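Local coordinates for putative cytochrome P450 154A1 (PDB 1ODO), which belongs to the cytochrome P450 family of haem proteins and binds an iron protoporphyrin IX together with 4-phenyl-1H-imidazole, at residues Thr274-Val279 and Glu363-Leu368; Leu294-Thr299 and Gly312-Ala317. All blocks are in the same frame, centred on the assembly; numbering follows the deposited sequence.

Contact 1 of 2, residues Thr274-Val279 and Glu363-Leu368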
loop_
_atom_site.group_PDB
_atom_site.type_symbol
_atom_site.label_atom_id
_atom_site.label_comp_id
_atom_site.label_asym_id
_atom_site.label_seq_id
_atom_site.Cartn_x
_atom_site.Cartn_y
_atom_site.Cartn_z
ATOM N N THR A 274 -23.035 -1.047 1.689
ATOM C CA THR A 274 -22.637 -0.941 0.289
ATOM C C THR A 274 -21.277 -1.591 0.064
ATOM O O THR A 274 -20.602 -1.989 1.014
ATOM C CB THR A 274 -22.503 0.522 -0.137
ATOM O OG1 THR A 274 -21.478 1.145 0.650
ATOM C CG2 THR A 274 -23.816 1.265 0.063
ATOM N N TRP A 275 -20.874 -1.697 -1.197
ATOM C CA TRP A 275 -19.584 -2.293 -1.503
ATOM C C TRP A 275 -18.534 -1.357 -0.915
ATOM O O TRP A 275 -17.486 -1.798 -0.451
ATOM C CB TRP A 275 -19.381 -2.418 -3.016
ATOM C CG TRP A 275 -20.195 -3.507 -3.635
ATOM C CD1 TRP A 275 -21.169 -3.370 -4.582
ATOM C CD2 TRP A 275 -20.111 -4.908 -3.343
ATOM N NE1 TRP A 275 -21.698 -4.600 -4.900
ATOM C CE2 TRP A 275 -21.066 -5.561 -4.153
ATOM C CE3 TRP A 275 -19.318 -5.676 -2.477
ATOM C CZ2 TRP A 275 -21.253 -6.947 -4.122
ATOM C CZ3 TRP A 275 -19.506 -7.059 -2.448
ATOM C CH2 TRP A 275 -20.467 -7.676 -3.267
ATOM N N ALA A 276 -18.832 -0.061 -0.934
ATOM C CA ALA A 276 -17.914 0.938 -0.401
ATOM C C ALA A 276 -17.724 0.705 1.094
ATOM O O ALA A 276 -16.616 0.828 1.607
ATOM C CB ALA A 276 -18.450 2.353 -0.663
ATOM N N ASP A 277 -18.801 0.369 1.797
ATOM C CA ASP A 277 -18.702 0.121 3.233
ATOM C C ASP A 277 -17.789 -1.075 3.485
ATOM O O ASP A 277 -17.007 -1.087 4.436
ATOM C CB ASP A 277 -20.069 -0.186 3.849
ATOM C CG ASP A 277 -20.996 1.011 3.858
ATOM O OD1 ASP A 277 -20.505 2.158 3.959
ATOM O OD2 ASP A 277 -22.227 0.793 3.787
ATOM N N VAL A 278 -17.909 -2.093 2.636
ATOM C CA VAL A 278 -17.086 -3.285 2.782
ATOM C C VAL A 278 -15.619 -2.948 2.555
ATOM O O VAL A 278 -14.741 -3.466 3.247
ATOM C CB VAL A 278 -17.520 -4.388 1.795
ATOM C CG1 VAL A 278 -16.504 -5.516 1.786
ATOM C CG2 VAL A 278 -18.884 -4.923 2.201
ATOM N N VAL A 279 -15.352 -2.075 1.587
ATOM C CA VAL A 279 -13.981 -1.691 1.296
ATOM C C VAL A 279 -13.402 -0.901 2.465
ATOM O O VAL A 279 -12.253 -1.116 2.847
ATOM C CB VAL A 279 -13.898 -0.868 -0.017
ATOM C CG1 VAL A 279 -12.519 -0.231 -0.166
ATOM C CG2 VAL A 279 -14.160 -1.795 -1.207
ATOM N N GLU A 363 -11.121 1.162 -7.669
ATOM C CA GLU A 363 -10.709 -0.123 -8.223
ATOM C C GLU A 363 -11.300 -1.294 -7.453
ATOM O O GLU A 363 -11.866 -2.214 -8.041
ATOM C CB GLU A 363 -9.180 -0.254 -8.209
ATOM C CG GLU A 363 -8.464 0.545 -9.290
ATOM C CD GLU A 363 -6.964 0.295 -9.297
ATOM O OE1 GLU A 363 -6.556 -0.877 -9.148
ATOM O OE2 GLU A 363 -6.195 1.262 -9.469
ATOM N N VAL A 364 -11.169 -1.259 -6.132
ATOM C CA VAL A 364 -11.691 -2.335 -5.300
ATOM C C VAL A 364 -13.211 -2.425 -5.284
ATOM O O VAL A 364 -13.769 -3.517 -5.393
ATOM C CB VAL A 364 -11.183 -2.214 -3.850
ATOM C CG1 VAL A 364 -11.636 -3.418 -3.041
ATOM C CG2 VAL A 364 -9.662 -2.109 -3.839
ATOM N N THR A 365 -13.890 -1.292 -5.150
ATOM C CA THR A 365 -15.348 -1.323 -5.126
ATOM C C THR A 365 -15.889 -1.876 -6.446
ATOM O O THR A 365 -16.792 -2.713 -6.449
ATOM C CB THR A 365 -15.950 0.080 -4.843
ATOM O OG1 THR A 365 -15.567 0.994 -5.874
ATOM C CG2 THR A 365 -15.454 0.606 -3.498
ATOM N N LEU A 366 -15.322 -1.429 -7.563
ATOM C CA LEU A 366 -15.760 -1.899 -8.875
ATOM C C LEU A 366 -15.479 -3.391 -9.047
ATOM O O LEU A 366 -16.323 -4.143 -9.545
ATOM C CB LEU A 366 -15.055 -1.117 -9.987
ATOM C CG LEU A 366 -15.575 0.297 -10.262
ATOM C CD1 LEU A 366 -14.735 0.942 -11.346
ATOM C CD2 LEU A 366 -17.038 0.230 -10.695
ATOM N N ALA A 367 -14.289 -3.819 -8.633
ATOM C CA ALA A 367 -13.915 -5.221 -8.748
ATOM C C ALA A 367 -14.884 -6.101 -7.961
ATOM O O ALA A 367 -15.364 -7.113 -8.469
ATOM C CB ALA A 367 -12.488 -5.426 -8.249
ATOM N N LEU A 368 -15.187 -5.708 -6.727
ATOM C CA LEU A 368 -16.105 -6.489 -5.901
ATOM C C LEU A 368 -17.485 -6.618 -6.531
ATOM O O LEU A 368 -18.029 -7.716 -6.625
ATOM C CB LEU A 368 -16.249 -5.867 -4.512
ATOM C CG LEU A 368 -15.015 -5.906 -3.609
ATOM C CD1 LEU A 368 -15.346 -5.231 -2.285
ATOM C CD2 LEU A 368 -14.580 -7.348 -3.382
#

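Contact 2 of 2, residues Leu294-Thr299 and Gly312-Ala317. With HEM (protoporphyrin IX containing Fe), chain B.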
loop_
_atom_site.group_PDB
_atom_site.type_symbol
_atom_site.label_atom_id
_atom_site.label_comp_id
_atom_site.label_asym_id
_atom_site.label_seq_id
_atom_site.Cartn_x
_atom_site.Cartn_y
_atom_site.Cartn_z
ATOM N N LEU A 294 9.653 5.620 6.742
ATOM C CA LEU A 294 10.028 5.803 8.135
ATOM C C LEU A 294 9.971 7.317 8.363
ATOM O O LEU A 294 10.014 8.093 7.405
ATOM C CB LEU A 294 11.456 5.291 8.352
ATOM C CG LEU A 294 11.967 5.035 9.771
ATOM C CD1 LEU A 294 11.103 3.974 10.444
ATOM C CD2 LEU A 294 13.429 4.571 9.705
ATOM N N ARG A 295 9.851 7.737 9.617
ATOM C CA ARG A 295 9.795 9.158 9.938
ATOM C C ARG A 295 10.835 9.450 11.008
ATOM O O ARG A 295 11.328 8.530 11.655
ATOM C CB ARG A 295 8.397 9.552 10.417
ATOM C CG ARG A 295 7.414 9.774 9.270
ATOM C CD ARG A 295 6.033 10.153 9.792
ATOM N NE ARG A 295 5.157 10.663 8.739
ATOM C CZ ARG A 295 4.536 9.912 7.833
ATOM N NH1 ARG A 295 4.680 8.591 7.828
ATOM N NH2 ARG A 295 3.756 10.489 6.929
ATOM N N TYR A 296 11.169 10.722 11.193
ATOM C CA TYR A 296 12.165 11.103 12.189
ATOM C C TYR A 296 11.747 12.330 12.982
ATOM O O TYR A 296 11.044 13.200 12.477
ATOM C CB TYR A 296 13.506 11.367 11.494
ATOM C CG TYR A 296 13.708 10.453 10.312
ATOM C CD1 TYR A 296 13.321 10.845 9.030
ATOM C CD2 TYR A 296 14.146 9.142 10.496
ATOM C CE1 TYR A 296 13.354 9.947 7.960
ATOM C CE2 TYR A 296 14.180 8.239 9.441
ATOM C CZ TYR A 296 13.780 8.643 8.180
ATOM O OH TYR A 296 13.764 7.727 7.152
ATOM N N ALA A 297 12.185 12.391 14.233
ATOM C CA ALA A 297 11.856 13.518 15.088
ATOM C C ALA A 297 12.804 14.669 14.770
ATOM O O ALA A 297 14.024 14.524 14.857
ATOM C CB ALA A 297 11.986 13.118 16.554
ATOM N N VAL A 298 12.239 15.809 14.386
ATOM C CA VAL A 298 13.041 16.982 14.057
ATOM C C VAL A 298 13.568 17.595 15.351
ATOM O O VAL A 298 14.611 18.254 15.368
ATOM C CB VAL A 298 12.198 18.021 13.295
ATOM C CG1 VAL A 298 13.049 19.236 12.949
ATOM C CG2 VAL A 298 11.624 17.386 12.031
ATOM N N THR A 299 12.836 17.359 16.436
ATOM C CA THR A 299 13.202 17.867 17.754
ATOM C C THR A 299 12.682 16.852 18.772
ATOM O O THR A 299 11.928 15.950 18.412
ATOM C CB THR A 299 12.548 19.241 18.024
ATOM O OG1 THR A 299 13.079 19.794 19.235
ATOM C CG2 THR A 299 11.038 19.094 18.158
ATOM N N GLY A 312 16.188 13.138 16.085
ATOM C CA GLY A 312 16.949 12.218 15.261
ATOM C C GLY A 312 16.548 10.754 15.331
ATOM O O GLY A 312 17.036 9.953 14.538
ATOM N N GLU A 313 15.674 10.384 16.265
ATOM C CA GLU A 313 15.260 8.983 16.363
ATOM C C GLU A 313 14.133 8.695 15.375
ATOM O O GLU A 313 13.299 9.563 15.105
ATOM C CB GLU A 313 14.828 8.645 17.793
ATOM C CG GLU A 313 15.969 8.714 18.794
ATOM C CD GLU A 313 15.600 8.161 20.157
ATOM O OE1 GLU A 313 14.441 8.341 20.589
ATOM O OE2 GLU A 313 16.478 7.560 20.809
ATOM N N PRO A 314 14.100 7.473 14.815
ATOM C CA PRO A 314 13.065 7.094 13.846
ATOM C C PRO A 314 11.706 6.797 14.457
ATOM O O PRO A 314 11.599 6.411 15.623
ATOM C CB PRO A 314 13.653 5.855 13.157
ATOM C CG PRO A 314 15.126 5.925 13.465
ATOM C CD PRO A 314 15.142 6.438 14.874
ATOM N N ILE A 315 10.676 6.955 13.631
ATOM C CA ILE A 315 9.293 6.722 14.031
ATOM C C ILE A 315 8.629 5.853 12.970
ATOM O O ILE A 315 8.593 6.219 11.794
ATOM C CB ILE A 315 8.527 8.051 14.137
ATOM C CG1 ILE A 315 9.141 8.908 15.244
ATOM C CG2 ILE A 315 7.041 7.786 14.389
ATOM C CD1 ILE A 315 8.624 10.337 15.278
ATOM N N LEU A 316 8.113 4.705 13.390
ATOM C CA LEU A 316 7.449 3.772 12.485
ATOM C C LEU A 316 5.937 3.768 12.710
ATOM O O LEU A 316 5.466 3.347 13.760
ATOM C CB LEU A 316 7.991 2.359 12.712
ATOM C CG LEU A 316 7.431 1.251 11.814
ATOM C CD1 LEU A 316 8.053 1.348 10.421
ATOM C CD2 LEU A 316 7.739 -0.103 12.444
ATOM N N ALA A 317 5.180 4.233 11.725
ATOM C CA ALA A 317 3.727 4.263 11.855
ATOM C C ALA A 317 3.202 2.844 11.661
ATOM O O ALA A 317 3.347 2.269 10.581
ATOM C CB ALA A 317 3.123 5.200 10.812
HETATM C CHA HEM B . 1.446 6.978 0.188
HETATM C CHB HEM B . 0.162 6.448 -4.423
HETATM C CHC HEM B . -2.628 2.694 -3.222
HETATM C CHD HEM B . -1.318 3.223 1.369
HETATM C C1A HEM B . 1.343 7.191 -1.165
HETATM C C2A HEM B . 2.025 8.232 -1.928
HETATM C C3A HEM B . 1.672 8.082 -3.213
HETATM C C4A HEM B . 0.757 6.952 -3.296
HETATM C CMA HEM B . 2.128 8.922 -4.419
HETATM C CAA HEM B . 2.972 9.284 -1.312
HETATM C CBA HEM B . 2.173 10.474 -0.748
HETATM C CGA HEM B . 3.007 11.577 -0.097
HETATM O O1A HEM B . 4.047 11.187 0.542
HETATM O O2A HEM B . 2.631 12.741 -0.217
HETATM C C1B HEM B . -0.697 5.384 -4.507
HETATM C C2B HEM B . -1.284 4.900 -5.744
HETATM C C3B HEM B . -2.075 3.840 -5.413
HETATM C C4B HEM B . -1.983 3.661 -3.981
HETATM C CMB HEM B . -1.023 5.509 -7.138
HETATM C CAB HEM B . -2.931 2.946 -6.331
HETATM C CBB HEM B . -4.099 3.674 -7.017
HETATM C C1C HEM B . -2.517 2.519 -1.850
HETATM C C2C HEM B . -3.215 1.467 -1.095
HETATM C C3C HEM B . -2.844 1.611 0.198
HETATM C C4C HEM B . -1.935 2.738 0.248
HETATM C CMC HEM B . -4.173 0.426 -1.754
HETATM C CAC HEM B . -3.229 0.800 1.463
HETATM C CBC HEM B . -4.718 0.494 1.667
HETATM C C1D HEM B . -0.453 4.277 1.464
HETATM C C2D HEM B . 0.185 4.738 2.676
HETATM C C3D HEM B . 0.972 5.789 2.346
HETATM C C4D HEM B . 0.813 5.996 0.924
HETATM C CMD HEM B . -0.014 4.100 4.065
HETATM C CAD HEM B . 1.877 6.578 3.305
HETATM C CBD HEM B . 1.207 7.486 4.343
HETATM C CGD HEM B . 2.316 8.079 5.185
HETATM O O1D HEM B . 2.440 7.701 6.356
HETATM O O2D HEM B . 3.075 8.894 4.612
HETATM N NA HEM B . 0.577 6.437 -2.022
HETATM N NB HEM B . -1.135 4.604 -3.441
HETATM N NC HEM B . -1.749 3.282 -1.006
HETATM N ND HEM B . -0.054 5.058 0.383
HETATM FE FE HEM B . -0.596 4.855 -1.504
HETATM O O HOH W 1 6.405 6.491 9.656
#

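Contact 1 of 2, residues Thr274-Val279 and Glu363-Leu368
Trp275 and Leu368 each have CG anti to the carbonyl carbon, beside the backbone N (chi1 -74° and -68°); from there the indole ring meets CB and CD1 of the leucine between two helices. The indole lies against the backbone and the root of Leu368: the leucine carbonyl carbon sits over the ring centre, 4.3 Å above its plane, with the carbonyl oxygen over the same face. At the benzene part of the ring, Trp275 CE3 packs on Leu368 CB at 3.7 Å. A broad flat ring suits this place because its face can lie over the Leu368 carbonyl while CE3 packs on CB. One turn further along, Val279 inserts its CG2 branch between neighbours on the facing helix. Val279 CG2 touches Val364 CG1 at 3.5 Å. The same methyl also meets Thr365 CG2 and Leu368 CD1. Compact branched valines pack closely here, and no hydrogen bond links the two segments. Thr365 fits for two reasons: its methyl faces Val279 and Ala276, with Thr365 CG2 4.0 Å from Ala276 CA, while OG1 is hydrogen-bonded chiefly to the carbonyl of Met362 in its own helix, with that of Arg361 sharing the bond. Ala276 turns its CB away and offers its CA to that methyl. Thr274 and Asp277 cap the start of helix 275-285 with a capping box, Asp277 N donating to Thr274 OG1 and Thr274 N to Asp277 OD2. The short helix axes run at 124° to each other and approach to 9.1 Å; the contact joins the K helix, which carries the family's ExxR motif, to the L helix beside the haem. Around this junction, helix 262-270 meets Trp275 and Val278, helix 247-260 touches Trp275, Val364 and Leu368, and helix 108-131 packs on Leu366.

Contact 2 of 2, residues Leu294-Thr299 and Gly312-Ala317
Two antiparallel strands of the mixed beta sheet of the P450 fold meet here, where Arg295 and Ile315 form a hydrogen-bonded pair beside a haem propionate. Arg295 N donates to Ile315 O at 2.9 Å, and Ile315 N donates back to Arg295 O. Further along, Gly312 and Glu313 both face Ala297 in a classic G1 beta bulge: Ala297 N donates to Glu313 O, and Gly312 N to Ala297 O at 2.8 Å with a nearly straight N-H...O angle of 172°. Glycine suits the first bulge position because its phi is positive (89°), and a CB there would be jammed against the preceding carbonyl oxygen. Pro314 stands opposite Tyr296 in a non-hydrogen-bonded pair, a place where its lack of an N-H costs the ladder nothing. Pro314 CB lies against Leu294 CD2 at 3.7 Å, the two side chains side by side and pointing the same way, while the Tyr296 ring stacks on Trp66. Strand 38-43 continues the sheet beyond Pro314 and Leu316, and Ser59 bonds to the backbone of Tyr296 on the other border.

On the face with Ile315, Arg295 reaches the haem propionate. Its CB rests on Ile315 CB, its extended chain carries NE outward, and a chi4 turn of 77° places CZ. Arg295 NH1 grips haem O1D at 2.8 Å and Arg295 NH2 grips haem O2D at 2.9 Å, a pairing that suits a cationic group. A water in the guanidinium plane accepts long bonds from Arg295 NH1 and Ala317 N and donates to Ile315 O at 3.1 Å.

Overall arrangement
From the N terminus, the chain lays down early strands, among them 38-43, which later borders contact 2, and passes through helices 108-131 and 247-260 before entering helix 275-285, where contact 1 opens. It then turns into strand 292-297, makes the small hairpin of 301-302 and 308-309, and returns as strand 314-317, so contact 2 closes a short loop. Only later does helix 357-374 come back to helix 275-285 and close contact 1. The shorter loop thus lies wholly within the longer one. The contacts do not touch: their centres are 34 Å apart. Contact 1 ties the K helix to the L helix, and contact 2 ties neighbouring strands of the mixed sheet.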